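Chorismate mutase (PDB 1XHO) probably catalyses the rearrangement of chorismate to prephenate, as expected of a trimeric type I (AroH-class) chorismate mutase. Local coordinates at residues I71-L82 with L113-N124. Numbering follows the deposited sequence.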
ATOM      1  N   ILE C  71       3.914   5.917 -14.998  1.00 29.15           N
ATOM      2  CA  ILE C  71       3.749   5.154 -13.748  1.00 29.73           C
ATOM      3  C   ILE C  71       4.061   6.012 -12.510  1.00 29.29           C
ATOM      4  O   ILE C  71       5.131   6.589 -12.387  1.00 29.00           O
ATOM      5  CB  ILE C  71       4.618   3.858 -13.764  1.00 29.34           C
ATOM      6  CG1 ILE C  71       4.312   3.042 -15.025  1.00 28.82           C
ATOM      7  CG2 ILE C  71       4.380   3.006 -12.509  1.00 29.40           C
ATOM      8  CD1 ILE C  71       5.087   1.746 -15.134  1.00 30.15           C
ATOM      9  N   ILE C  72       3.095   6.093 -11.602  1.00 30.35           N
ATOM     10  CA  ILE C  72       3.234   6.873 -10.374  1.00 27.13           C
ATOM     11  C   ILE C  72       3.920   6.023  -9.296  1.00 27.41           C
ATOM     12  O   ILE C  72       4.891   6.452  -8.661  1.00 25.23           O
ATOM     13  CB  ILE C  72       1.849   7.357  -9.876  1.00 26.90           C
ATOM     14  CG1 ILE C  72       1.183   8.231 -10.957  1.00 24.72           C
ATOM     15  CG2 ILE C  72       1.980   8.104  -8.530  1.00 26.57           C
ATOM     16  CD1 ILE C  72      -0.285   8.506 -10.715  1.00 23.79           C
ATOM     17  N   SER C  73       3.419   4.807  -9.103  1.00 27.73           N
ATOM     18  CA  SER C  73       3.949   3.926  -8.069  1.00 26.20           C
ATOM     19  C   SER C  73       3.646   2.446  -8.350  1.00 25.11           C
ATOM     20  O   SER C  73       2.730   2.114  -9.116  1.00 23.01           O
ATOM     21  CB  SER C  73       3.421   4.350  -6.694  1.00 26.98           C
ATOM     22  OG  SER C  73       2.003   4.400  -6.667  1.00 31.41           O
ATOM     23  N   ILE C  74       4.462   1.569  -7.760  1.00 24.88           N
ATOM     24  CA  ILE C  74       4.241   0.135  -7.847  1.00 22.92           C
ATOM     25  C   ILE C  74       4.401  -0.519  -6.482  1.00 24.30           C
ATOM     26  O   ILE C  74       5.470  -0.450  -5.866  1.00 23.79           O
ATOM     27  CB  ILE C  74       5.151  -0.571  -8.874  1.00 22.25           C
ATOM     28  CG1 ILE C  74       5.271   0.273 -10.154  1.00 22.76           C
ATOM     29  CG2 ILE C  74       4.585  -1.980  -9.142  1.00 20.67           C
ATOM     30  CD1 ILE C  74       5.923  -0.408 -11.318  1.00 23.71           C
ATOM     31  N   ILE C  75       3.306  -1.128  -6.020  1.00 23.58           N
ATOM     32  CA  ILE C  75       3.258  -1.863  -4.770  1.00 24.01           C
ATOM     33  C   ILE C  75       3.208  -3.351  -5.100  1.00 22.97           C
ATOM     34  O   ILE C  75       2.364  -3.790  -5.869  1.00 22.83           O
ATOM     35  CB  ILE C  75       2.017  -1.461  -3.925  1.00 24.87           C
ATOM     36  CG1 ILE C  75       2.127   0.019  -3.492  1.00 26.41           C
ATOM     37  CG2 ILE C  75       1.863  -2.387  -2.692  1.00 23.68           C
ATOM     38  CD1 ILE C  75       0.885   0.544  -2.725  1.00 26.25           C
ATOM     39  N   PHE C  76       4.128  -4.112  -4.519  1.00 25.12           N
ATOM     40  CA  PHE C  76       4.176  -5.559  -4.691  1.00 23.68           C
ATOM     41  C   PHE C  76       3.796  -6.280  -3.403  1.00 21.51           C
ATOM     42  O   PHE C  76       4.151  -5.834  -2.318  1.00 18.96           O
ATOM     43  CB  PHE C  76       5.585  -5.991  -5.062  1.00 24.11           C
ATOM     44  CG  PHE C  76       6.121  -5.344  -6.307  1.00 24.15           C
ATOM     45  CD1 PHE C  76       6.034  -5.993  -7.541  1.00 24.84           C
ATOM     46  CD2 PHE C  76       6.737  -4.103  -6.245  1.00 23.66           C
ATOM     47  CE1 PHE C  76       6.555  -5.411  -8.691  1.00 24.06           C
ATOM     48  CE2 PHE C  76       7.251  -3.502  -7.401  1.00 25.55           C
ATOM     49  CZ  PHE C  76       7.167  -4.164  -8.625  1.00 24.21           C
ATOM     50  N   THR C  77       3.079  -7.396  -3.531  1.00 22.34           N
ATOM     51  CA  THR C  77       2.922  -8.347  -2.431  1.00 23.37           C
ATOM     52  C   THR C  77       3.279  -9.743  -2.892  1.00 25.59           C
ATOM     53  O   THR C  77       3.098 -10.095  -4.065  1.00 27.93           O
ATOM     54  CB  THR C  77       1.491  -8.386  -1.825  1.00 24.05           C
ATOM     55  OG1 THR C  77       0.542  -8.847  -2.806  1.00 23.42           O
ATOM     56  CG2 THR C  77       1.084  -7.007  -1.259  1.00 23.32           C
ATOM     57  N   VAL C  78       3.796 -10.536  -1.964  1.00 24.42           N
ATOM     58  CA  VAL C  78       3.947 -11.958  -2.179  1.00 25.73           C
ATOM     59  C   VAL C  78       3.304 -12.677  -1.006  1.00 25.82           C
ATOM     60  O   VAL C  78       3.231 -12.143   0.108  1.00 26.26           O
ATOM     61  CB  VAL C  78       5.429 -12.399  -2.334  1.00 26.14           C
ATOM     62  CG1 VAL C  78       6.089 -11.659  -3.475  1.00 27.23           C
ATOM     63  CG2 VAL C  78       6.213 -12.187  -1.028  1.00 28.12           C
ATOM     64  N   THR C  79       2.822 -13.880  -1.272  1.00 23.69           N
ATOM     65  CA  THR C  79       2.303 -14.756  -0.240  1.00 24.78           C
ATOM     66  C   THR C  79       3.446 -15.270   0.655  1.00 23.69           C
ATOM     67  O   THR C  79       4.613 -15.285   0.245  1.00 24.86           O
ATOM     68  CB  THR C  79       1.500 -15.927  -0.876  1.00 23.96           C
ATOM     69  OG1 THR C  79       2.193 -16.423  -2.028  1.00 23.72           O
ATOM     70  CG2 THR C  79       0.165 -15.446  -1.318  1.00 23.69           C
ATOM     71  N   LYS C  80       3.099 -15.670   1.871  1.00 26.29           N
ATOM     72  CA  LYS C  80       4.069 -16.100   2.907  1.00 31.55           C
ATOM     73  C   LYS C  80       5.114 -17.136   2.426  1.00 31.84           C
ATOM     74  O   LYS C  80       6.283 -17.120   2.860  1.00 31.85           O
ATOM     75  CB  LYS C  80       3.291 -16.665   4.099  1.00 35.18           C
ATOM     76  CG  LYS C  80       4.127 -17.020   5.304  1.00 39.70           C
ATOM     77  CD  LYS C  80       3.287 -16.978   6.581  1.00 42.23           C
ATOM     78  CE  LYS C  80       2.100 -17.944   6.533  1.00 43.59           C
ATOM     79  NZ  LYS C  80       1.476 -18.105   7.884  1.00 43.78           N
ATOM     80  N   ASP C  81       4.689 -18.020   1.527  1.00 30.72           N
ATOM     81  CA  ASP C  81       5.563 -19.060   0.962  1.00 32.94           C
ATOM     82  C   ASP C  81       6.642 -18.551  -0.004  1.00 31.43           C
ATOM     83  O   ASP C  81       7.465 -19.325  -0.427  1.00 32.01           O
ATOM     84  CB  ASP C  81       4.728 -20.152   0.272  1.00 35.00           C
ATOM     85  CG  ASP C  81       3.627 -19.580  -0.617  1.00 36.61           C
ATOM     86  OD1 ASP C  81       3.799 -18.490  -1.194  1.00 37.89           O
ATOM     87  OD2 ASP C  81       2.573 -20.220  -0.720  1.00 37.88           O
ATOM     88  N   LEU C  82       6.620 -17.267  -0.365  1.00 31.75           N
ATOM     89  CA  LEU C  82       7.694 -16.667  -1.163  1.00 33.46           C
ATOM     90  C   LEU C  82       8.527 -15.680  -0.330  1.00 34.30           C
ATOM     91  O   LEU C  82       7.986 -14.703   0.199  1.00 33.92           O
ATOM     92  CB  LEU C  82       7.120 -15.927  -2.377  1.00 33.34           C
ATOM     93  CG  LEU C  82       6.264 -16.723  -3.364  1.00 33.75           C
ATOM     94  CD1 LEU C  82       5.816 -15.807  -4.515  1.00 32.42           C
ATOM     95  CD2 LEU C  82       7.021 -17.960  -3.885  1.00 31.63           C
ATOM     96  N   LEU C 113      -4.620 -18.636  -2.423  1.00 29.18           N
ATOM     97  CA  LEU C 113      -3.692 -18.957  -3.505  1.00 30.33           C
ATOM     98  C   LEU C 113      -2.234 -18.799  -3.049  1.00 32.76           C
ATOM     99  O   LEU C 113      -1.820 -17.738  -2.567  1.00 31.09           O
ATOM    100  CB  LEU C 113      -3.951 -18.092  -4.743  1.00 30.31           C
ATOM    101  CG  LEU C 113      -3.175 -18.448  -6.033  1.00 30.72           C
ATOM    102  CD1 LEU C 113      -3.465 -19.868  -6.483  1.00 30.44           C
ATOM    103  CD2 LEU C 113      -3.499 -17.462  -7.168  1.00 29.56           C
ATOM    104  N   GLU C 114      -1.469 -19.871  -3.212  1.00 33.56           N
ATOM    105  CA  GLU C 114      -0.082 -19.895  -2.811  1.00 36.19           C
ATOM    106  C   GLU C 114       0.787 -19.511  -3.998  1.00 34.61           C
ATOM    107  O   GLU C 114       0.293 -19.437  -5.130  1.00 36.48           O
ATOM    108  CB  GLU C 114       0.263 -21.286  -2.303  1.00 38.49           C
ATOM    109  CG  GLU C 114      -0.462 -21.637  -1.007  1.00 40.89           C
ATOM    110  CD  GLU C 114      -0.460 -23.129  -0.696  1.00 42.35           C
ATOM    111  OE1 GLU C 114      -0.558 -23.951  -1.642  1.00 43.76           O
ATOM    112  OE2 GLU C 114      -0.379 -23.477   0.507  1.00 45.61           O
ATOM    113  N   LYS C 115       2.062 -19.235  -3.722  1.00 32.40           N
ATOM    114  CA  LYS C 115       3.070 -18.875  -4.734  1.00 31.73           C
ATOM    115  C   LYS C 115       2.675 -17.672  -5.599  1.00 29.94           C
ATOM    116  O   LYS C 115       3.056 -17.593  -6.776  1.00 26.09           O
ATOM    117  CB  LYS C 115       3.392 -20.074  -5.634  1.00 35.25           C
ATOM    118  CG  LYS C 115       3.838 -21.333  -4.909  1.00 36.15           C
ATOM    119  CD  LYS C 115       5.184 -21.162  -4.183  1.00 37.92           C
ATOM    120  CE  LYS C 115       5.646 -22.518  -3.544  1.00 38.93           C
ATOM    121  NZ  LYS C 115       6.324 -22.366  -2.204  1.00 38.32           N
ATOM    122  N   CYS C 116       1.960 -16.719  -4.996  1.00 26.23           N
ATOM    123  CA  CYS C 116       1.302 -15.649  -5.739  1.00 26.97           C
ATOM    124  C   CYS C 116       1.945 -14.278  -5.527  1.00 26.64           C
ATOM    125  O   CYS C 116       2.063 -13.797  -4.398  1.00 24.27           O
ATOM    126  CB  CYS C 116      -0.207 -15.598  -5.374  1.00 26.22           C
ATOM    127  SG  CYS C 116      -1.180 -14.298  -6.201  1.00 23.72           S
ATOM    128  N   ILE C 117       2.323 -13.649  -6.638  1.00 26.37           N
ATOM    129  CA  ILE C 117       2.796 -12.271  -6.655  1.00 26.21           C
ATOM    130  C   ILE C 117       1.684 -11.349  -7.172  1.00 25.11           C
ATOM    131  O   ILE C 117       1.159 -11.556  -8.275  1.00 23.43           O
ATOM    132  CB  ILE C 117       4.043 -12.130  -7.555  1.00 27.39           C
ATOM    133  CG1 ILE C 117       5.139 -13.094  -7.076  1.00 28.68           C
ATOM    134  CG2 ILE C 117       4.540 -10.687  -7.574  1.00 26.74           C
ATOM    135  CD1 ILE C 117       6.162 -13.421  -8.104  1.00 28.66           C
ATOM    136  N   ARG C 118       1.324 -10.346  -6.368  1.00 25.15           N
ATOM    137  CA  ARG C 118       0.369  -9.308  -6.782  1.00 24.68           C
ATOM    138  C   ARG C 118       1.042  -7.948  -6.954  1.00 22.57           C
ATOM    139  O   ARG C 118       2.037  -7.643  -6.299  1.00 19.61           O
ATOM    140  CB  ARG C 118      -0.810  -9.204  -5.811  1.00 22.96           C
ATOM    141  CG  ARG C 118      -1.628 -10.501  -5.711  1.00 24.54           C
ATOM    142  CD  ARG C 118      -2.781 -10.310  -4.741  1.00 23.55           C
ATOM    143  NE  ARG C 118      -3.748 -11.408  -4.689  1.00 22.43           N
ATOM    144  CZ  ARG C 118      -3.612 -12.546  -4.001  1.00 20.94           C
ATOM    145  NH1 ARG C 118      -2.519 -12.828  -3.334  1.00 24.14           N
ATOM    146  NH2 ARG C 118      -4.583 -13.430  -4.014  1.00 22.18           N
ATOM    147  N   VAL C 119       0.489  -7.153  -7.867  1.00 23.30           N
ATOM    148  CA  VAL C 119       1.016  -5.839  -8.220  1.00 22.75           C
ATOM    149  C   VAL C 119      -0.138  -4.858  -8.258  1.00 24.28           C
ATOM    150  O   VAL C 119      -1.162  -5.145  -8.869  1.00 25.00           O
ATOM    151  CB  VAL C 119       1.680  -5.837  -9.632  1.00 21.88           C
ATOM    152  CG1 VAL C 119       2.108  -4.420 -10.042  1.00 21.02           C
ATOM    153  CG2 VAL C 119       2.837  -6.772  -9.659  1.00 22.93           C
HETATM  154  N   MSE C 120       0.031  -3.715  -7.594  1.00 25.78           N
HETATM  155  CA  MSE C 120      -0.888  -2.596  -7.715  1.00 26.73           C
HETATM  156  C   MSE C 120      -0.121  -1.394  -8.291  1.00 26.88           C
HETATM  157  O   MSE C 120       0.839  -0.890  -7.691  1.00 26.45           O
HETATM  158  CB  MSE C 120      -1.495  -2.241  -6.365  1.00 27.60           C
HETATM  159  CG  MSE C 120      -2.362  -0.967  -6.397  1.00 28.09           C
HETATM  160 SE   MSE C 120      -3.242  -0.601  -4.691  1.00 30.45          SE
HETATM  161  CE  MSE C 120      -4.874  -1.737  -4.947  1.00 28.13           C
HETATM  162  N   MSE C 121      -0.557  -0.936  -9.453  1.00 26.34           N
HETATM  163  CA  MSE C 121       0.145   0.105 -10.170  1.00 29.09           C
HETATM  164  C   MSE C 121      -0.721   1.350 -10.342  1.00 27.71           C
HETATM  165  O   MSE C 121      -1.725   1.306 -11.044  1.00 28.00           O
HETATM  166  CB  MSE C 121       0.542  -0.448 -11.529  1.00 31.41           C
HETATM  167  CG  MSE C 121       1.520   0.390 -12.300  1.00 31.73           C
HETATM  168 SE   MSE C 121       1.828  -0.450 -14.006  1.00 32.61          SE
HETATM  169  CE  MSE C 121       2.923  -1.935 -13.549  1.00 30.01           C
ATOM    170  N   HIS C 122      -0.326   2.456  -9.706  1.00 26.48           N
ATOM    171  CA  HIS C 122      -0.976   3.750  -9.934  1.00 25.77           C
ATOM    172  C   HIS C 122      -0.353   4.440 -11.161  1.00 26.95           C
ATOM    173  O   HIS C 122       0.859   4.500 -11.290  1.00 24.71           O
ATOM    174  CB  HIS C 122      -0.898   4.631  -8.679  1.00 24.79           C
ATOM    175  CG  HIS C 122      -1.825   4.187  -7.591  1.00 25.18           C
ATOM    176  ND1 HIS C 122      -1.537   3.124  -6.755  1.00 24.68           N
ATOM    177  CD2 HIS C 122      -3.057   4.622  -7.239  1.00 23.91           C
ATOM    178  CE1 HIS C 122      -2.542   2.951  -5.913  1.00 25.00           C
ATOM    179  NE2 HIS C 122      -3.478   3.844  -6.188  1.00 22.55           N
ATOM    180  N   VAL C 123      -1.193   4.929 -12.074  1.00 27.94           N
ATOM    181  CA  VAL C 123      -0.693   5.475 -13.342  1.00 28.19           C
ATOM    182  C   VAL C 123      -1.421   6.737 -13.722  1.00 28.07           C
ATOM    183  O   VAL C 123      -2.538   6.971 -13.287  1.00 26.30           O
ATOM    184  CB  VAL C 123      -0.775   4.450 -14.529  1.00 27.70           C
ATOM    185  CG1 VAL C 123       0.016   3.200 -14.210  1.00 27.62           C
ATOM    186  CG2 VAL C 123      -2.225   4.112 -14.908  1.00 27.50           C
ATOM    187  N   ASN C 124      -0.752   7.556 -14.522  1.00 31.28           N
ATOM    188  CA  ASN C 124      -1.376   8.708 -15.150  1.00 34.11           C
ATOM    189  C   ASN C 124      -1.751   8.254 -16.555  1.00 37.45           C
ATOM    190  O   ASN C 124      -0.907   7.766 -17.296  1.00 40.21           O
ATOM    191  CB  ASN C 124      -0.431   9.931 -15.125  1.00 35.35           C
ATOM    192  CG  ASN C 124      -0.509  10.711 -13.793  1.00 36.49           C
ATOM    193  OD1 ASN C 124      -1.597  10.931 -13.263  1.00 39.82           O
ATOM    194  ND2 ASN C 124       0.643  11.120 -13.251  1.00 38.31           N
TER
HETATM  195  O   HOH W   1       0.901   1.753  -6.388  1.00 16.61           O
HETATM  196  O   HOH W   2       0.360 -11.801  -3.259  1.00 19.71           O
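I75 and M120, a hydrogen-bonded pair, lie midway along two antiparallel strands, 71-78 and 116-124, neighbours in the mixed sheet of the chorismate mutase type I fold. Their backbones exchange two bonds, M120 N donating to I75 O almost straight, at 170°; T77 and R118 pair in the same way. Near I71 the register slips by one residue at a classic beta bulge: I72 and S73 both face H122, whose O takes a firm bond from I72 N (2.8 Å) and a weak one from S73 N.

Apolar side chains of I71, I74, F76, V78, I117, V119 and M121 share the face that helix 46-63 covers at F76, I117 and V119. Beta-branched isoleucine and valine suit extended strands, and with F76 and M121 they fill this layer: I74 CG2 meets V119 CG1 at 3.6 Å, while V119 CG2 lies beside CD1 of the F76 ring. The selenomethionine M121 runs alongside I74, its CE against I74 CD1.

The face of S73, I75, T77, R118, M120 and H122 meets the other subunits at several of these residues and carries more polar groups. Water 1 joins S73 OG, H122 ND1 and M120 O, lying in the H122 ring plane; S73 OG also bonds H122 of the second subunit, and H122 NE2 bonds S73 of the third. Water 2 donates to T77 OG1 and accepts from R118 NH1. T77 OG1 is also hydrogen-bonded to E106, and C116 SG lies 3.5 Å above the R118 guanidinium plane, offset toward its rim.

Beyond the strands, a type I turn from T79 to L82 brings hydroxyl and carboxylate onto the backbone N-H groups of K115 and C116. A carboxylate oxygen can take two donors: D81 OD1 accepts from T79 OG1 (2.7 Å) and K115 N. Threonine's short hydroxyl can donate and accept at once; with chi1 at 42°, T79 OG1 sits between its own N and carbonyl carbon, where it accepts from C116 N at 3.0 Å.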